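Local coordinates for purine nucleoside phosphorylase (Thermus thermophilus, PDB 1ODK), which probably catalyses the reversible phosphorolysis of purine nucleosides, releasing the free base and a pentose 1-phosphate, at residues 149-162 with 172-184. Numbering follows the deposited sequence.
Sequences RVGLVASEDAFYAT and RYGVLAFEMEASA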
ATOM      1  N   ARG B 149      -3.949  33.263   6.021  1.00 19.36           N
ATOM      2  CA  ARG B 149      -4.335  32.495   4.846  1.00 18.90           C
ATOM      3  C   ARG B 149      -5.295  31.407   5.322  1.00 18.62           C
ATOM      4  O   ARG B 149      -5.307  31.046   6.501  1.00 14.75           O
ATOM      5  CB  ARG B 149      -3.106  31.854   4.184  1.00 22.05           C
ATOM      6  CG  ARG B 149      -2.110  32.840   3.572  1.00 26.72           C
ATOM      7  CD  ARG B 149      -2.731  33.613   2.417  1.00 30.20           C
ATOM      8  NE  ARG B 149      -3.227  32.717   1.375  1.00 35.04           N
ATOM      9  CZ  ARG B 149      -2.450  32.030   0.541  1.00 36.39           C
ATOM     10  NH1 ARG B 149      -1.129  32.140   0.615  1.00 34.29           N
ATOM     11  NH2 ARG B 149      -2.997  31.212  -0.349  1.00 33.49           N
ATOM     12  N   VAL B 150      -6.108  30.899   4.405  1.00 16.72           N
ATOM     13  CA  VAL B 150      -7.058  29.850   4.729  1.00 13.58           C
ATOM     14  C   VAL B 150      -6.834  28.702   3.746  1.00 14.64           C
ATOM     15  O   VAL B 150      -6.914  28.883   2.529  1.00 12.36           O
ATOM     16  CB  VAL B 150      -8.512  30.364   4.618  1.00 13.07           C
ATOM     17  CG1 VAL B 150      -9.492  29.267   5.002  1.00  9.48           C
ATOM     18  CG2 VAL B 150      -8.699  31.580   5.522  1.00 16.14           C
ATOM     19  N   GLY B 151      -6.533  27.523   4.273  1.00 12.97           N
ATOM     20  CA  GLY B 151      -6.297  26.397   3.392  1.00 11.51           C
ATOM     21  C   GLY B 151      -5.741  25.157   4.056  1.00 12.74           C
ATOM     22  O   GLY B 151      -5.880  24.948   5.263  1.00 10.86           O
ATOM     23  N   LEU B 152      -5.091  24.334   3.244  1.00 11.61           N
ATOM     24  CA  LEU B 152      -4.529  23.077   3.714  1.00 11.89           C
ATOM     25  C   LEU B 152      -3.176  23.146   4.384  1.00 10.01           C
ATOM     26  O   LEU B 152      -2.321  23.960   4.029  1.00 11.03           O
ATOM     27  CB  LEU B 152      -4.392  22.095   2.547  1.00 10.90           C
ATOM     28  CG  LEU B 152      -5.636  21.532   1.871  1.00 12.72           C
ATOM     29  CD1 LEU B 152      -5.199  20.701   0.666  1.00 11.87           C
ATOM     30  CD2 LEU B 152      -6.431  20.690   2.867  1.00 12.42           C
ATOM     31  N   VAL B 153      -2.996  22.261   5.359  1.00 10.70           N
ATOM     32  CA  VAL B 153      -1.717  22.101   6.025  1.00  8.66           C
ATOM     33  C   VAL B 153      -1.499  20.605   5.855  1.00  8.66           C
ATOM     34  O   VAL B 153      -2.408  19.887   5.436  1.00  8.58           O
ATOM     35  CB  VAL B 153      -1.749  22.453   7.549  1.00 10.22           C
ATOM     36  CG1 VAL B 153      -2.029  23.938   7.739  1.00 12.36           C
ATOM     37  CG2 VAL B 153      -2.781  21.597   8.281  1.00 12.14           C
ATOM     38  N   ALA B 154      -0.296  20.136   6.141  1.00  8.27           N
ATOM     39  CA  ALA B 154      -0.013  18.714   6.054  1.00  9.71           C
ATOM     40  C   ALA B 154       0.516  18.319   7.424  1.00  8.51           C
ATOM     41  O   ALA B 154       1.429  18.964   7.942  1.00  9.40           O
ATOM     42  CB  ALA B 154       1.043  18.436   4.973  1.00  7.71           C
ATOM     43  N   SER B 155      -0.081  17.289   8.019  1.00  9.01           N
ATOM     44  CA  SER B 155       0.352  16.794   9.322  1.00 10.49           C
ATOM     45  C   SER B 155       1.305  15.624   9.064  1.00 10.34           C
ATOM     46  O   SER B 155       0.901  14.587   8.529  1.00 10.60           O
ATOM     47  CB  SER B 155      -0.853  16.314  10.143  1.00 10.51           C
ATOM     48  OG  SER B 155      -1.801  17.353  10.340  1.00  9.21           O
ATOM     49  N   GLU B 156       2.567  15.789   9.444  1.00  9.02           N
ATOM     50  CA  GLU B 156       3.566  14.747   9.220  1.00 11.76           C
ATOM     51  C   GLU B 156       4.118  14.170  10.518  1.00 11.26           C
ATOM     52  O   GLU B 156       3.915  14.734  11.596  1.00 13.10           O
ATOM     53  CB  GLU B 156       4.718  15.316   8.397  1.00 11.88           C
ATOM     54  CG  GLU B 156       5.407  16.470   9.086  1.00 14.76           C
ATOM     55  CD  GLU B 156       6.602  16.972   8.320  1.00 19.90           C
ATOM     56  OE1 GLU B 156       7.187  17.987   8.745  1.00 18.66           O
ATOM     57  OE2 GLU B 156       6.955  16.348   7.299  1.00 22.62           O
ATOM     58  N   ASP B 157       4.833  13.054  10.392  1.00 10.30           N
ATOM     59  CA  ASP B 157       5.442  12.357  11.528  1.00 11.78           C
ATOM     60  C   ASP B 157       6.939  12.621  11.662  1.00 12.65           C
ATOM     61  O   ASP B 157       7.446  12.787  12.771  1.00 13.62           O
ATOM     62  CB  ASP B 157       5.246  10.840  11.392  1.00 12.21           C
ATOM     63  CG  ASP B 157       3.881  10.372  11.855  1.00 15.55           C
ATOM     64  OD1 ASP B 157       3.532   9.208  11.568  1.00 18.22           O
ATOM     65  OD2 ASP B 157       3.162  11.155  12.511  1.00 13.16           O
ATOM     66  N   ALA B 158       7.644  12.644  10.532  1.00 11.74           N
ATOM     67  CA  ALA B 158       9.096  12.842  10.530  1.00 12.01           C
ATOM     68  C   ALA B 158       9.550  14.256  10.171  1.00 13.84           C
ATOM     69  O   ALA B 158       9.869  14.552   9.017  1.00 13.01           O
ATOM     70  CB  ALA B 158       9.757  11.826   9.592  1.00  8.66           C
ATOM     71  N   PHE B 159       9.587  15.112  11.188  1.00 10.93           N
ATOM     72  CA  PHE B 159       9.994  16.510  11.064  1.00 12.96           C
ATOM     73  C   PHE B 159      11.259  16.687  10.218  1.00 13.09           C
ATOM     74  O   PHE B 159      11.315  17.541   9.334  1.00 13.96           O
ATOM     75  CB  PHE B 159      10.240  17.070  12.473  1.00 14.56           C
ATOM     76  CG  PHE B 159      10.539  18.543  12.513  1.00 16.22           C
ATOM     77  CD1 PHE B 159       9.507  19.478  12.557  1.00 20.97           C
ATOM     78  CD2 PHE B 159      11.853  18.999  12.522  1.00 14.40           C
ATOM     79  CE1 PHE B 159       9.783  20.846  12.611  1.00 23.52           C
ATOM     80  CE2 PHE B 159      12.140  20.369  12.575  1.00 18.00           C
ATOM     81  CZ  PHE B 159      11.106  21.292  12.620  1.00 19.89           C
ATOM     82  N   TYR B 160      12.271  15.872  10.488  1.00 13.01           N
ATOM     83  CA  TYR B 160      13.534  15.990   9.779  1.00 12.80           C
ATOM     84  C   TYR B 160      13.662  15.226   8.465  1.00 15.08           C
ATOM     85  O   TYR B 160      14.732  15.202   7.874  1.00 18.55           O
ATOM     86  CB  TYR B 160      14.692  15.626  10.723  1.00 11.47           C
ATOM     87  CG  TYR B 160      14.941  16.685  11.778  1.00 13.26           C
ATOM     88  CD1 TYR B 160      14.508  16.517  13.097  1.00 13.41           C
ATOM     89  CD2 TYR B 160      15.555  17.891  11.435  1.00 15.64           C
ATOM     90  CE1 TYR B 160      14.683  17.532  14.048  1.00 12.52           C
ATOM     91  CE2 TYR B 160      15.729  18.907  12.372  1.00 14.24           C
ATOM     92  CZ  TYR B 160      15.292  18.725  13.672  1.00 14.21           C
ATOM     93  OH  TYR B 160      15.450  19.752  14.579  1.00 16.35           O
ATOM     94  N   ALA B 161      12.576  14.620   7.999  1.00 15.20           N
ATOM     95  CA  ALA B 161      12.611  13.882   6.743  1.00 17.51           C
ATOM     96  C   ALA B 161      12.242  14.765   5.548  1.00 18.17           C
ATOM     97  O   ALA B 161      12.788  14.609   4.457  1.00 19.69           O
ATOM     98  CB  ALA B 161      11.657  12.684   6.811  1.00 15.29           C
ATOM     99  N   THR B 162      11.320  15.697   5.755  1.00 17.89           N
ATOM    100  CA  THR B 162      10.864  16.566   4.671  1.00 16.75           C
ATOM    101  C   THR B 162      11.878  17.591   4.173  1.00 15.56           C
ATOM    102  O   THR B 162      12.326  18.452   4.923  1.00 18.15           O
ATOM    103  CB  THR B 162       9.573  17.293   5.076  1.00 16.00           C
ATOM    104  OG1 THR B 162       8.586  16.318   5.434  1.00 17.29           O
ATOM    105  CG2 THR B 162       9.038  18.142   3.918  1.00 17.54           C
ATOM    106  N   ARG B 172       2.306  22.559  -4.518  1.00 15.01           N
ATOM    107  CA  ARG B 172       1.655  22.554  -5.822  1.00 18.45           C
ATOM    108  C   ARG B 172       0.311  21.843  -5.729  1.00 17.61           C
ATOM    109  O   ARG B 172      -0.510  21.928  -6.642  1.00 16.34           O
ATOM    110  CB  ARG B 172       2.551  21.887  -6.874  1.00 21.95           C
ATOM    111  CG  ARG B 172       3.798  22.705  -7.206  1.00 27.12           C
ATOM    112  CD  ARG B 172       4.446  22.258  -8.512  1.00 33.58           C
ATOM    113  NE  ARG B 172       5.221  21.028  -8.375  1.00 40.92           N
ATOM    114  CZ  ARG B 172       6.465  20.975  -7.906  1.00 42.64           C
ATOM    115  NH1 ARG B 172       7.083  22.088  -7.528  1.00 43.48           N
ATOM    116  NH2 ARG B 172       7.094  19.810  -7.818  1.00 39.16           N
ATOM    117  N   TYR B 173       0.084  21.154  -4.612  1.00 15.52           N
ATOM    118  CA  TYR B 173      -1.174  20.455  -4.389  1.00 15.68           C
ATOM    119  C   TYR B 173      -2.023  21.169  -3.335  1.00 15.19           C
ATOM    120  O   TYR B 173      -2.987  20.609  -2.815  1.00 14.93           O
ATOM    121  CB  TYR B 173      -0.906  19.005  -3.980  1.00 16.18           C
ATOM    122  CG  TYR B 173      -0.399  18.175  -5.134  1.00 20.90           C
ATOM    123  CD1 TYR B 173      -1.269  17.396  -5.895  1.00 19.84           C
ATOM    124  CD2 TYR B 173       0.944  18.224  -5.512  1.00 23.43           C
ATOM    125  CE1 TYR B 173      -0.818  16.689  -7.007  1.00 23.11           C
ATOM    126  CE2 TYR B 173       1.407  17.523  -6.627  1.00 29.73           C
ATOM    127  CZ  TYR B 173       0.519  16.758  -7.369  1.00 29.01           C
ATOM    128  OH  TYR B 173       0.967  16.081  -8.481  1.00 33.34           O
ATOM    129  N   GLY B 174      -1.652  22.410  -3.024  1.00 15.32           N
ATOM    130  CA  GLY B 174      -2.414  23.195  -2.068  1.00 12.33           C
ATOM    131  C   GLY B 174      -1.927  23.271  -0.631  1.00 14.35           C
ATOM    132  O   GLY B 174      -2.506  24.011   0.171  1.00 15.32           O
ATOM    133  N   VAL B 175      -0.877  22.527  -0.287  1.00 12.64           N
ATOM    134  CA  VAL B 175      -0.368  22.560   1.082  1.00 11.30           C
ATOM    135  C   VAL B 175       0.338  23.882   1.353  1.00 11.67           C
ATOM    136  O   VAL B 175       1.289  24.248   0.665  1.00 15.04           O
ATOM    137  CB  VAL B 175       0.614  21.401   1.356  1.00 11.50           C
ATOM    138  CG1 VAL B 175       1.188  21.521   2.782  1.00 10.07           C
ATOM    139  CG2 VAL B 175      -0.102  20.070   1.180  1.00 10.73           C
ATOM    140  N   LEU B 176      -0.130  24.596   2.365  1.00 12.70           N
ATOM    141  CA  LEU B 176       0.456  25.885   2.710  1.00 13.74           C
ATOM    142  C   LEU B 176       1.644  25.746   3.644  1.00 12.20           C
ATOM    143  O   LEU B 176       2.613  26.490   3.534  1.00 13.85           O
ATOM    144  CB  LEU B 176      -0.593  26.770   3.377  1.00 12.67           C
ATOM    145  CG  LEU B 176      -1.854  27.066   2.570  1.00 15.62           C
ATOM    146  CD1 LEU B 176      -2.824  27.865   3.425  1.00 15.56           C
ATOM    147  CD2 LEU B 176      -1.486  27.834   1.306  1.00 15.68           C
ATOM    148  N   ALA B 177       1.561  24.793   4.567  1.00 13.10           N
ATOM    149  CA  ALA B 177       2.624  24.585   5.540  1.00 11.50           C
ATOM    150  C   ALA B 177       2.507  23.200   6.165  1.00 12.03           C
ATOM    151  O   ALA B 177       1.502  22.510   5.981  1.00  9.59           O
ATOM    152  CB  ALA B 177       2.538  25.658   6.630  1.00 11.79           C
ATOM    153  N   PHE B 178       3.541  22.810   6.904  1.00 10.96           N
ATOM    154  CA  PHE B 178       3.585  21.520   7.578  1.00  9.93           C
ATOM    155  C   PHE B 178       3.568  21.682   9.094  1.00 10.94           C
ATOM    156  O   PHE B 178       4.213  22.570   9.643  1.00 12.39           O
ATOM    157  CB  PHE B 178       4.863  20.750   7.213  1.00  9.86           C
ATOM    158  CG  PHE B 178       4.885  20.230   5.811  1.00 10.58           C
ATOM    159  CD1 PHE B 178       5.022  21.098   4.734  1.00 12.28           C
ATOM    160  CD2 PHE B 178       4.761  18.867   5.568  1.00 10.95           C
ATOM    161  CE1 PHE B 178       5.035  20.617   3.426  1.00 15.70           C
ATOM    162  CE2 PHE B 178       4.773  18.372   4.263  1.00 15.16           C
ATOM    163  CZ  PHE B 178       4.909  19.251   3.192  1.00 13.00           C
ATOM    164  N   GLU B 179       2.817  20.818   9.765  1.00 10.43           N
ATOM    165  CA  GLU B 179       2.767  20.823  11.221  1.00 12.65           C
ATOM    166  C   GLU B 179       2.648  19.350  11.617  1.00 12.28           C
ATOM    167  O   GLU B 179       2.820  18.480  10.759  1.00 12.96           O
ATOM    168  CB  GLU B 179       1.617  21.698  11.743  1.00  8.68           C
ATOM    169  CG  GLU B 179       0.280  21.490  11.082  1.00 16.08           C
ATOM    170  CD  GLU B 179      -0.453  20.307  11.651  1.00 16.12           C
ATOM    171  OE1 GLU B 179      -0.815  20.352  12.845  1.00 18.54           O
ATOM    172  OE2 GLU B 179      -0.659  19.333  10.904  1.00 20.14           O
ATOM    173  N   MET B 180       2.361  19.040  12.874  1.00  9.93           N
ATOM    174  CA  MET B 180       2.339  17.629  13.261  1.00 12.75           C
ATOM    175  C   MET B 180       1.203  17.180  14.174  1.00 13.88           C
ATOM    176  O   MET B 180       1.376  16.233  14.944  1.00 14.03           O
ATOM    177  CB  MET B 180       3.678  17.290  13.939  1.00 10.72           C
ATOM    178  CG  MET B 180       4.917  17.624  13.099  1.00 12.13           C
ATOM    179  SD  MET B 180       6.479  17.470  14.023  1.00 13.75           S
ATOM    180  CE  MET B 180       6.524  15.693  14.264  1.00 10.80           C
ATOM    181  N   GLU B 181       0.043  17.820  14.095  1.00 12.74           N
ATOM    182  CA  GLU B 181      -1.040  17.434  14.993  1.00 10.49           C
ATOM    183  C   GLU B 181      -2.459  17.503  14.437  1.00  9.11           C
ATOM    184  O   GLU B 181      -3.323  16.711  14.821  1.00  9.97           O
ATOM    185  CB  GLU B 181      -0.983  18.301  16.260  1.00 11.73           C
ATOM    186  CG  GLU B 181       0.243  18.089  17.148  1.00 15.42           C
ATOM    187  CD  GLU B 181       1.495  18.811  16.671  1.00 17.62           C
ATOM    188  OE1 GLU B 181       2.569  18.540  17.247  1.00 15.61           O
ATOM    189  OE2 GLU B 181       1.419  19.647  15.740  1.00 14.65           O
ATOM    190  N   ALA B 182      -2.694  18.449  13.537  1.00 11.06           N
ATOM    191  CA  ALA B 182      -4.022  18.681  12.977  1.00  9.00           C
ATOM    192  C   ALA B 182      -4.830  17.490  12.467  1.00 11.69           C
ATOM    193  O   ALA B 182      -5.998  17.339  12.823  1.00 10.87           O
ATOM    194  CB  ALA B 182      -3.932  19.745  11.883  1.00 11.52           C
ATOM    195  N   SER B 183      -4.233  16.656  11.623  1.00  9.29           N
ATOM    196  CA  SER B 183      -4.960  15.515  11.076  1.00  9.88           C
ATOM    197  C   SER B 183      -5.651  14.653  12.143  1.00 11.28           C
ATOM    198  O   SER B 183      -6.838  14.336  12.016  1.00 12.36           O
ATOM    199  CB  SER B 183      -4.014  14.646  10.238  1.00 10.90           C
ATOM    200  OG  SER B 183      -3.002  14.089  11.052  1.00  7.89           O
ATOM    201  N   ALA B 184      -4.924  14.290  13.198  1.00  9.75           N
ATOM    202  CA  ALA B 184      -5.491  13.450  14.259  1.00 10.33           C
ATOM    203  C   ALA B 184      -6.605  14.153  15.031  1.00  9.37           C
ATOM    204  O   ALA B 184      -7.618  13.544  15.378  1.00  9.92           O
ATOM    205  CB  ALA B 184      -4.383  12.998  15.232  1.00  9.06           C
TER
HETATM  206  O   HOH W   1      -4.682  25.464   0.535  1.00 10.29           O
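Ser-155 and Glu-179 meet on one face of a parallel strand pair. The hydroxyl OG of Ser-155 donates to OE2 of Glu-179 over a very short 2.4 Å. OG also accepts from the backbone N of Ser-183, at 2.8 Å, at the start of the next helix. The Glu-179 chain bends at chi2 (82°), which turns its carboxylate back to this helix start. There OE1 takes the N-H of Ala-182 on its syn lone pair and that of Glu-181 from above the carboxylate plane. Arg-87 forms a salt bridge to the same oxygen.

Backbone bonds join the strands. Leu-176 N donates to Leu-152 O. Ala-154 donates to Ala-177 O and accepts from Glu-179 N at 2.9 Å; Glu-156 N donates to Glu-179 O. Ala-177 N is buried without a partner. A water links Leu-152 N to Gly-174 O.

On the other face, CB of Ala-154 lies over the Phe-178 ring, 4.1 Å from its centroid. CG2 of Thr-162 sits over the opposite face, toward the rim. The Glu-156 carboxylate plane is turned 47° from the ring, with OE2 near CD2. OE2 accepts from Thr-162 OG1 in a very short bond and from Gln-118 of a second subunit. An alanine in place of Glu-156 would probably leave both donors without this acceptor and bare part of the Phe-178 ring.

The strands belong to a beta-alpha-beta unit of the phosphorylase-superfamily fold, with helix 164-171 as crossover. Strand 108-112 flanks 152-156; strand 84-93 runs antiparallel to 175-179.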